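Local coordinates for Low density lipoprotein receptor adapter protein 1 (Rattus norvegicus, PDB 3SO6) that acts as a clathrin-associated sorting adaptor required for efficient LDL receptor endocytosis in polarized cells, its phosphotyrosine-binding domain recognising the receptor's NPXY motif, at residues V50-I55 against T118-A122; R73-C77 against A88-Q94; L15-P19 against S98-H102. One frame throughout, in Å; residues are numbered along the deposited sequence. Where two conformers were deposited one is given.

Contact 1: residues V50-I55 against T118-A122; sequences VSPRGI and TVAQA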
loop_
_atom_site.group_PDB
_atom_site.type_symbol
_atom_site.label_atom_id
_atom_site.label_comp_id
_atom_site.label_asym_id
_atom_site.label_seq_id
_atom_site.Cartn_x
_atom_site.Cartn_y
_atom_site.Cartn_z
ATOM N N VAL A 50 -4.122 8.290 -2.902
ATOM C CA VAL A 50 -2.643 8.149 -3.088
ATOM C C VAL A 50 -2.091 9.515 -3.552
ATOM O O VAL A 50 -2.627 10.050 -4.542
ATOM C CB VAL A 50 -2.383 7.070 -4.189
ATOM C CG1 VAL A 50 -0.903 6.964 -4.438
ATOM C CG2 VAL A 50 -3.006 5.739 -3.767
ATOM N N SER A 51 -1.077 10.023 -2.872
ATOM C CA SER A 51 -0.409 11.264 -3.399
ATOM C C SER A 51 1.015 11.182 -2.935
ATOM O O SER A 51 1.401 10.229 -2.245
ATOM C CB SER A 51 -1.104 12.469 -2.764
ATOM O OG SER A 51 -0.742 12.596 -1.404
ATOM N N PRO A 52 1.843 12.170 -3.298
ATOM C CA PRO A 52 3.250 12.113 -2.850
ATOM C C PRO A 52 3.355 12.204 -1.318
ATOM O O PRO A 52 4.427 11.894 -0.792
ATOM C CB PRO A 52 3.916 13.324 -3.590
ATOM C CG PRO A 52 2.985 13.551 -4.769
ATOM C CD PRO A 52 1.596 13.235 -4.318
ATOM N N ARG A 53 2.303 12.622 -0.618
ATOM C CA ARG A 53 2.276 12.652 0.850
ATOM C C ARG A 53 2.215 11.273 1.487
ATOM O O ARG A 53 2.634 11.064 2.634
ATOM C CB ARG A 53 1.083 13.519 1.320
ATOM C CG ARG A 53 1.149 14.978 0.823
ATOM C CD ARG A 53 0.305 15.944 1.657
ATOM N NE ARG A 53 0.628 16.000 3.092
ATOM C CZ ARG A 53 1.390 16.947 3.672
ATOM N NH1 ARG A 53 2.016 17.884 2.959
ATOM N NH2 ARG A 53 1.544 16.949 4.980
ATOM N N GLY A 54 1.696 10.315 0.747
ATOM C CA GLY A 54 1.410 8.979 1.284
ATOM C C GLY A 54 0.062 8.436 0.861
ATOM O O GLY A 54 -0.464 8.820 -0.164
ATOM N N ILE A 55 -0.436 7.466 1.629
ATOM C CA ILE A 55 -1.705 6.857 1.300
ATOM C C ILE A 55 -2.663 7.083 2.466
ATOM O O ILE A 55 -2.317 6.773 3.617
ATOM C CB ILE A 55 -1.584 5.326 1.093
ATOM C CG1 ILE A 55 -0.686 5.022 -0.093
ATOM C CG2 ILE A 55 -2.968 4.752 0.846
ATOM C CD1 ILE A 55 -0.324 3.537 -0.255
ATOM N N THR A 118 0.153 4.018 -9.692
ATOM C CA THR A 118 -0.133 5.324 -9.073
ATOM C C THR A 118 0.768 5.479 -7.833
ATOM O O THR A 118 1.319 6.566 -7.603
ATOM C CB THR A 118 -1.590 5.418 -8.702
ATOM O OG1 THR A 118 -2.346 5.244 -9.888
ATOM C CG2 THR A 118 -1.910 6.747 -8.107
ATOM N N VAL A 119 0.875 4.447 -7.013
ATOM C CA VAL A 119 1.780 4.482 -5.854
ATOM C C VAL A 119 3.217 4.688 -6.283
ATOM O O VAL A 119 3.934 5.464 -5.676
ATOM C CB VAL A 119 1.552 3.294 -4.935
ATOM C CG1 VAL A 119 2.532 3.299 -3.784
ATOM C CG2 VAL A 119 0.096 3.248 -4.420
ATOM N N ALA A 120 3.637 4.061 -7.384
ATOM C CA ALA A 120 4.996 4.288 -7.905
ATOM C C ALA A 120 5.206 5.746 -8.240
ATOM O O ALA A 120 6.309 6.277 -8.003
ATOM C CB ALA A 120 5.200 3.459 -9.185
ATOM N N GLN A 121 4.203 6.380 -8.860
ATOM C CA GLN A 121 4.323 7.799 -9.114
ATOM C C GLN A 121 4.472 8.600 -7.837
ATOM O O GLN A 121 5.292 9.538 -7.779
ATOM C CB GLN A 121 3.170 8.329 -9.957
ATOM C CG GLN A 121 3.354 9.817 -10.346
ATOM C CD GLN A 121 2.052 10.513 -10.897
ATOM O OE1 GLN A 121 1.020 9.877 -11.114
ATOM N NE2 GLN A 121 2.131 11.863 -11.117
ATOM N N ALA A 122 3.709 8.256 -6.815
ATOM C CA ALA A 122 3.846 8.958 -5.549
ATOM C C ALA A 122 5.247 8.791 -4.947
ATOM O O ALA A 122 5.811 9.780 -4.441
ATOM C CB ALA A 122 2.841 8.431 -4.583
#

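Contact 2: residues R73-C77 against A88-Q94; sequences RISYC and AYIAQSQ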
loop_
_atom_site.group_PDB
_atom_site.type_symbol
_atom_site.label_atom_id
_atom_site.label_comp_id
_atom_site.label_asym_id
_atom_site.label_seq_id
_atom_site.Cartn_x
_atom_site.Cartn_y
_atom_site.Cartn_z
ATOM N N ARG A 73 7.209 6.046 5.378
ATOM C CA ARG A 73 7.044 4.741 6.003
ATOM C C ARG A 73 6.885 3.587 5.015
ATOM O O ARG A 73 6.951 2.414 5.448
ATOM C CB ARG A 73 5.796 4.765 6.892
ATOM C CG ARG A 73 5.937 5.654 8.129
ATOM C CD ARG A 73 4.561 5.817 8.862
ATOM N NE ARG A 73 3.952 4.523 9.138
ATOM C CZ ARG A 73 2.646 4.292 9.313
ATOM N NH1 ARG A 73 1.756 5.267 9.277
ATOM N NH2 ARG A 73 2.174 3.040 9.460
ATOM N N ILE A 74 6.510 3.867 3.744
ATOM C CA ILE A 74 6.092 2.812 2.806
ATOM C C ILE A 74 7.358 2.397 2.084
ATOM O O ILE A 74 8.066 3.269 1.527
ATOM C CB ILE A 74 5.031 3.341 1.818
ATOM C CG1 ILE A 74 3.783 3.870 2.549
ATOM C CG2 ILE A 74 4.759 2.260 0.792
ATOM C CD1 ILE A 74 2.808 4.621 1.609
ATOM N N SER A 75 7.703 1.110 2.141
ATOM C CA SER A 75 8.920 0.650 1.493
ATOM C C SER A 75 8.708 0.106 0.141
ATOM O O SER A 75 9.641 0.122 -0.675
ATOM C CB SER A 75 9.601 -0.421 2.361
ATOM O OG SER A 75 8.642 -1.377 2.725
ATOM N N TYR A 76 7.508 -0.412 -0.159
ATOM C CA TYR A 76 7.354 -1.307 -1.339
ATOM C C TYR A 76 5.873 -1.378 -1.685
ATOM O O TYR A 76 5.031 -1.352 -0.767
ATOM C CB TYR A 76 7.889 -2.702 -0.918
ATOM C CG TYR A 76 8.128 -3.688 -2.071
ATOM C CD1 TYR A 76 9.205 -3.573 -2.931
ATOM C CD2 TYR A 76 7.249 -4.790 -2.269
ATOM C CE1 TYR A 76 9.411 -4.498 -3.936
ATOM C CE2 TYR A 76 7.443 -5.680 -3.304
ATOM C CZ TYR A 76 8.513 -5.538 -4.131
ATOM O OH TYR A 76 8.675 -6.430 -5.165
ATOM N N CYS A 77 5.548 -1.569 -2.960
ATOM C CA CYS A 77 4.215 -1.899 -3.312
ATOM C C CYS A 77 4.190 -2.886 -4.471
ATOM O O CYS A 77 5.175 -3.015 -5.187
ATOM C CB CYS A 77 3.345 -0.682 -3.616
ATOM S SG CYS A 77 3.787 0.200 -5.117
ATOM N N ALA A 88 -0.920 -4.562 -2.850
ATOM C CA ALA A 88 -0.478 -4.536 -1.460
ATOM C C ALA A 88 0.670 -3.551 -1.319
ATOM O O ALA A 88 1.457 -3.276 -2.274
ATOM C CB ALA A 88 -0.086 -5.954 -0.945
ATOM N N TYR A 89 0.830 -3.059 -0.110
ATOM C CA TYR A 89 2.056 -2.294 0.240
ATOM C C TYR A 89 2.692 -2.802 1.475
ATOM O O TYR A 89 2.005 -3.494 2.282
ATOM C CB TYR A 89 1.778 -0.777 0.287
ATOM C CG TYR A 89 0.895 -0.324 1.423
ATOM C CD1 TYR A 89 1.448 -0.139 2.699
ATOM C CD2 TYR A 89 -0.487 -0.184 1.275
ATOM C CE1 TYR A 89 0.684 0.216 3.770
ATOM C CE2 TYR A 89 -1.318 0.230 2.392
ATOM C CZ TYR A 89 -0.681 0.414 3.620
ATOM O OH TYR A 89 -1.463 0.767 4.704
ATOM N N ILE A 90 3.974 -2.522 1.666
ATOM C CA ILE A 90 4.647 -2.831 2.946
ATOM C C ILE A 90 4.943 -1.433 3.569
ATOM O O ILE A 90 5.506 -0.549 2.862
ATOM C CB ILE A 90 5.914 -3.646 2.751
ATOM C CG1 ILE A 90 5.552 -5.009 2.109
ATOM C CG2 ILE A 90 6.614 -3.878 4.062
ATOM C CD1 ILE A 90 6.746 -5.882 1.699
ATOM N N ALA A 91 4.685 -1.272 4.879
ATOM C CA ALA A 91 5.075 -0.057 5.533
ATOM C C ALA A 91 5.479 -0.355 6.940
ATOM O O ALA A 91 4.883 -1.220 7.598
ATOM C CB ALA A 91 3.900 0.917 5.557
ATOM N N GLN A 92 6.468 0.398 7.410
ATOM C CA GLN A 92 6.891 0.270 8.781
ATOM C C GLN A 92 5.799 0.959 9.632
ATOM O O GLN A 92 5.231 2.000 9.264
ATOM C CB GLN A 92 8.218 1.050 8.998
ATOM C CG GLN A 92 8.798 0.912 10.408
ATOM C CD GLN A 92 10.306 1.126 10.404
ATOM O OE1 GLN A 92 10.804 2.132 9.883
ATOM N NE2 GLN A 92 11.051 0.210 11.095
ATOM N N SER A 93 5.561 0.408 10.826
ATOM C CA SER A 93 4.505 0.915 11.737
ATOM C C SER A 93 4.922 2.318 12.213
ATOM O O SER A 93 6.105 2.633 12.246
ATOM C CB SER A 93 4.349 -0.022 12.952
ATOM O OG SER A 93 3.788 0.677 14.064
ATOM N N GLN A 94 3.970 3.141 12.601
ATOM C CA GLN A 94 4.302 4.521 13.090
ATOM C C GLN A 94 4.792 4.488 14.521
ATOM O O GLN A 94 5.533 5.388 14.980
ATOM C CB GLN A 94 3.081 5.425 12.929
ATOM C CG GLN A 94 3.235 6.914 13.245
ATOM C CD GLN A 94 1.884 7.618 12.985
ATOM O OE1 GLN A 94 0.832 6.932 12.909
ATOM N NE2 GLN A 94 1.896 8.951 12.819
HETATM O O HOH W 1 2.408 0.065 8.576
#

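Contact 3: residues L15-P19 against S98-H102; sequences LVERP and SLECH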
loop_
_atom_site.group_PDB
_atom_site.type_symbol
_atom_site.label_atom_id
_atom_site.label_comp_id
_atom_site.label_asym_id
_atom_site.label_seq_id
_atom_site.Cartn_x
_atom_site.Cartn_y
_atom_site.Cartn_z
ATOM N N LEU A 15 2.577 -9.360 9.264
ATOM C CA LEU A 15 3.965 -8.836 9.458
ATOM C C LEU A 15 4.902 -9.461 8.428
ATOM O O LEU A 15 4.713 -10.618 7.969
ATOM C CB LEU A 15 4.481 -9.114 10.900
ATOM C CG LEU A 15 3.736 -8.221 11.938
ATOM C CD1 LEU A 15 4.332 -8.297 13.338
ATOM C CD2 LEU A 15 3.641 -6.763 11.623
ATOM N N VAL A 16 5.914 -8.717 8.019
ATOM C CA VAL A 16 6.971 -9.242 7.168
ATOM C C VAL A 16 8.303 -8.951 7.851
ATOM O O VAL A 16 8.410 -8.006 8.654
ATOM C CB VAL A 16 6.931 -8.622 5.742
ATOM C CG1 VAL A 16 5.641 -9.107 5.007
ATOM C CG2 VAL A 16 7.015 -7.093 5.764
ATOM N N GLU A 17 9.328 -9.693 7.472
ATOM C CA GLU A 17 10.570 -9.508 8.233
ATOM C C GLU A 17 11.593 -8.570 7.594
ATOM O O GLU A 17 12.552 -8.169 8.301
ATOM C CB GLU A 17 11.196 -10.863 8.637
ATOM C CG GLU A 17 10.279 -11.712 9.594
ATOM C CD GLU A 17 9.848 -10.956 10.879
ATOM O OE1 GLU A 17 10.728 -10.573 11.680
ATOM O OE2 GLU A 17 8.613 -10.761 11.089
ATOM N N ARG A 18 11.346 -8.142 6.352
ATOM C CA ARG A 18 12.231 -7.222 5.652
ATOM C C ARG A 18 11.343 -6.270 4.878
ATOM O O ARG A 18 10.163 -6.637 4.629
ATOM C CB ARG A 18 13.242 -7.951 4.730
ATOM C CG ARG A 18 14.096 -8.915 5.468
ATOM C CD ARG A 18 15.069 -9.689 4.589
ATOM N NE ARG A 18 14.419 -10.363 3.494
ATOM C CZ ARG A 18 13.788 -11.520 3.580
ATOM N NH1 ARG A 18 13.771 -12.214 4.736
ATOM N NH2 ARG A 18 13.263 -12.068 2.468
ATOM N N PRO A 19 11.873 -5.076 4.505
ATOM C CA PRO A 19 10.939 -4.091 3.900
ATOM C C PRO A 19 10.643 -4.252 2.387
ATOM O O PRO A 19 9.665 -3.682 1.874
ATOM C CB PRO A 19 11.656 -2.773 4.163
ATOM C CG PRO A 19 13.161 -3.171 4.317
ATOM C CD PRO A 19 13.134 -4.476 4.987
ATOM N N SER A 98 8.214 -2.471 13.561
ATOM C CA SER A 98 7.705 -3.632 12.821
ATOM C C SER A 98 7.215 -3.213 11.425
ATOM O O SER A 98 6.888 -2.046 11.179
ATOM C CB SER A 98 6.572 -4.342 13.521
ATOM O OG SER A 98 5.451 -3.489 13.569
ATOM N N LEU A 99 7.216 -4.186 10.546
ATOM C CA LEU A 99 6.932 -3.986 9.114
ATOM C C LEU A 99 5.663 -4.738 8.807
ATOM O O LEU A 99 5.561 -5.934 9.123
ATOM C CB LEU A 99 8.039 -4.510 8.262
ATOM C CG LEU A 99 9.452 -3.981 8.609
ATOM C CD1 LEU A 99 10.530 -4.645 7.730
ATOM C CD2 LEU A 99 9.533 -2.416 8.674
ATOM N N GLU A 100 4.693 -4.041 8.207
ATOM C CA GLU A 100 3.395 -4.638 7.960
ATOM C C GLU A 100 3.074 -4.643 6.444
ATOM O O GLU A 100 3.219 -3.591 5.781
ATOM C CB GLU A 100 2.250 -3.825 8.603
ATOM C CG GLU A 100 2.504 -3.558 10.156
ATOM C CD GLU A 100 1.479 -2.584 10.736
ATOM O OE1 GLU A 100 0.902 -1.724 9.982
ATOM O OE2 GLU A 100 1.299 -2.578 11.967
ATOM N N CYS A 101 2.542 -5.762 5.927
ATOM C CA CYS A 101 2.032 -5.799 4.582
ATOM C C CYS A 101 0.516 -5.699 4.685
ATOM O O CYS A 101 -0.116 -6.530 5.378
ATOM C CB CYS A 101 2.474 -7.116 3.887
ATOM S SG CYS A 101 1.859 -7.229 2.213
ATOM N N HIS A 102 -0.026 -4.710 3.968
ATOM C CA HIS A 102 -1.460 -4.504 3.910
ATOM C C HIS A 102 -1.980 -4.758 2.481
ATOM O O HIS A 102 -1.404 -4.241 1.509
ATOM C CB HIS A 102 -1.854 -3.066 4.287
ATOM C CG HIS A 102 -1.552 -2.724 5.718
ATOM N ND1 HIS A 102 -2.507 -2.725 6.710
ATOM C CD2 HIS A 102 -0.377 -2.404 6.325
ATOM C CE1 HIS A 102 -1.952 -2.361 7.855
ATOM N NE2 HIS A 102 -0.650 -2.201 7.667
HETATM O O HOH W 2 8.367 -6.717 11.188
#

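Contact 1: residues V50-I55 against T118-A122
Where a helix packs beside a β-hairpin turn, rotamers and a small residue together shape the fit. Val50, in the t rotamer, directs CG1 into the helix, where it lies 3.8 Å from Thr118 CG2, 3.8 Å from Val119 CG2 and 4.0 Å from Ala122 CB, so that one methyl group touches residues on two successive turns. Thr118 suits this fit in its m rotamer: CG2 faces Val50, while OG1 bonds back to the carbonyl of Ala114 within the helix. Val119, also t, meets Ile55 as well, whose extended mt chain brings CD1 to 4.2 Å from Val119 CG2. The small side chain of Ala122 lets the backbone close in: its CB is 3.3 Å from Ser51 O, and its carbonyl O is 3.8 Å from Pro52 CA. The hairpin end itself is a type I turn from Ser51 to Gly54. Ser51, in the p rotamer, adds an ST turn by accepting the amide of Arg53 at OG (Arg53 N to Ser51 OG 3.1 Å). Gly54 has a positive phi, at which a CB would collide with the carbonyl O of Arg53. No hydrogen bond crosses between 50-55 and 118-122; polar groups find partners within their own segments or beyond, and the two meet through methyl groups and close backbone approaches, so the fit depends on complementary shape rather than directed bonds.

Contact 2: residues R73-C77 against A88-Q94
Arg73 and Gln92 grip each other twice at the end of this antiparallel pair: Gln92 N donates to Arg73 O (2.9 Å), and Arg73 NE returns a bond to Gln92 O (2.8 Å), with a weak second bond from Arg73 NH2 to Gln92 O at 3.2 Å. The guanidinium also forms a salt bridge with Glu67, and a water receives a weak bond from Arg73 NH2 (3.1 Å) while donating to Ala91 O (3.0 Å). Further along, Ser75 N to Ile90 O (2.8 Å) and Ile90 N to Tyr76 O (2.9 Å) continue the ladder. The register slips by one residue between the Ile74–Ala91 and Tyr76–Ile90 pairs, a β bulge that accommodates Ser75. On one face Ile74 CG1 lies 4.2 Å from Ala91 CB, and Cys77 CB 4.2 Å from Tyr89 CB; helix 109-131 covers Ile74 and Cys77 through Phe123. On the other face Tyr76 CD2 meets Ile90 CD1 at 4.1 Å. Strand 74-79 borders the sheet within this chain, yet the LDL receptor peptide pairs antiparallel with Tyr76 and Cys77, and its polar side chains hydrogen-bond to Ile74 O and Gln92 OE1, while Gln92 NE2 bonds to Glu97 O. Such β augmentation beside the C-terminal helix is the hallmark of peptide recognition by PTB domains, which share the PH superfold.

Contact 3: residues L15-P19 against S98-H102
At the apolar centre, Val16 CG2 rests 3.7 Å from Leu99 CB while Val16 CG1 reaches Cys101 CB at 3.9 Å, so one branched residue spans two side chains of the neighbouring strand. Ala28 of helix 22-38 touches both Val16 and Cys101, and Ile90 of the next strand does the same. Leu99 extends past this point with CD1 beneath the chain leaving the strand, 3.4 Å from Arg18 C, 3.5 Å from Pro19 N and 3.8 Å from Pro19 CD. Leu99 and Pro19 each also pack on an aromatic side chain of the bound LDL receptor peptide. The pairing belongs to the antiparallel sheet of the PTB domain, in which the first strand, 4-16, lies beside the last, 99-105; a contact between residues far apart in sequence thus joins the two halves of the sheet. Its backbone link is Val16 N to Leu99 O, 3.0 Å and nearly straight, with Leu15 CA in a CA-H...O contact to Leu99 O at 3.3 Å. The returning link is hydrated: Val16 O and Leu99 N stand 4.4 Å apart, and a water donates to Val16 O (2.8 Å) and accepts from Leu99 N (2.9 Å), as the strands diverge. On the opposite face, Leu15 CD2 covers the aliphatic part of Glu100, 3.7 Å from its CG. The carboxylate of Glu100 turns to the histidine two residues on, His102 NE2 donating to Glu100 OE1 at 2.8 Å, while His102 ND1 bonds to the hydroxyl of Tyr10.

In the fold
Contact 2 lies between the others, nested in the chain loops both close, its centre about 12 Å from contact 1's and about 7 Å from contact 3's. Toward contact 1 the junction is apolar: Val119 CG1 is 3.6 Å from Cys77 SG, and Ile55 CD1 is 3.8 Å from Ile74 CD1. Toward contact 3 it is mixed: besides packing of Cys101 on Ala88 and Ile90, there are probable hydrogen bonds Ser75 OG to Pro19 O (2.7 Å) and Ser93 N to Ser98 O (2.8 Å). Contacts 1 and 3, centred about 19 Å apart, do not touch, yet Ala120, strand 74-79 and the Pro19–Leu99 pair all meet the receptor peptide, contact 2 contributing the most residues.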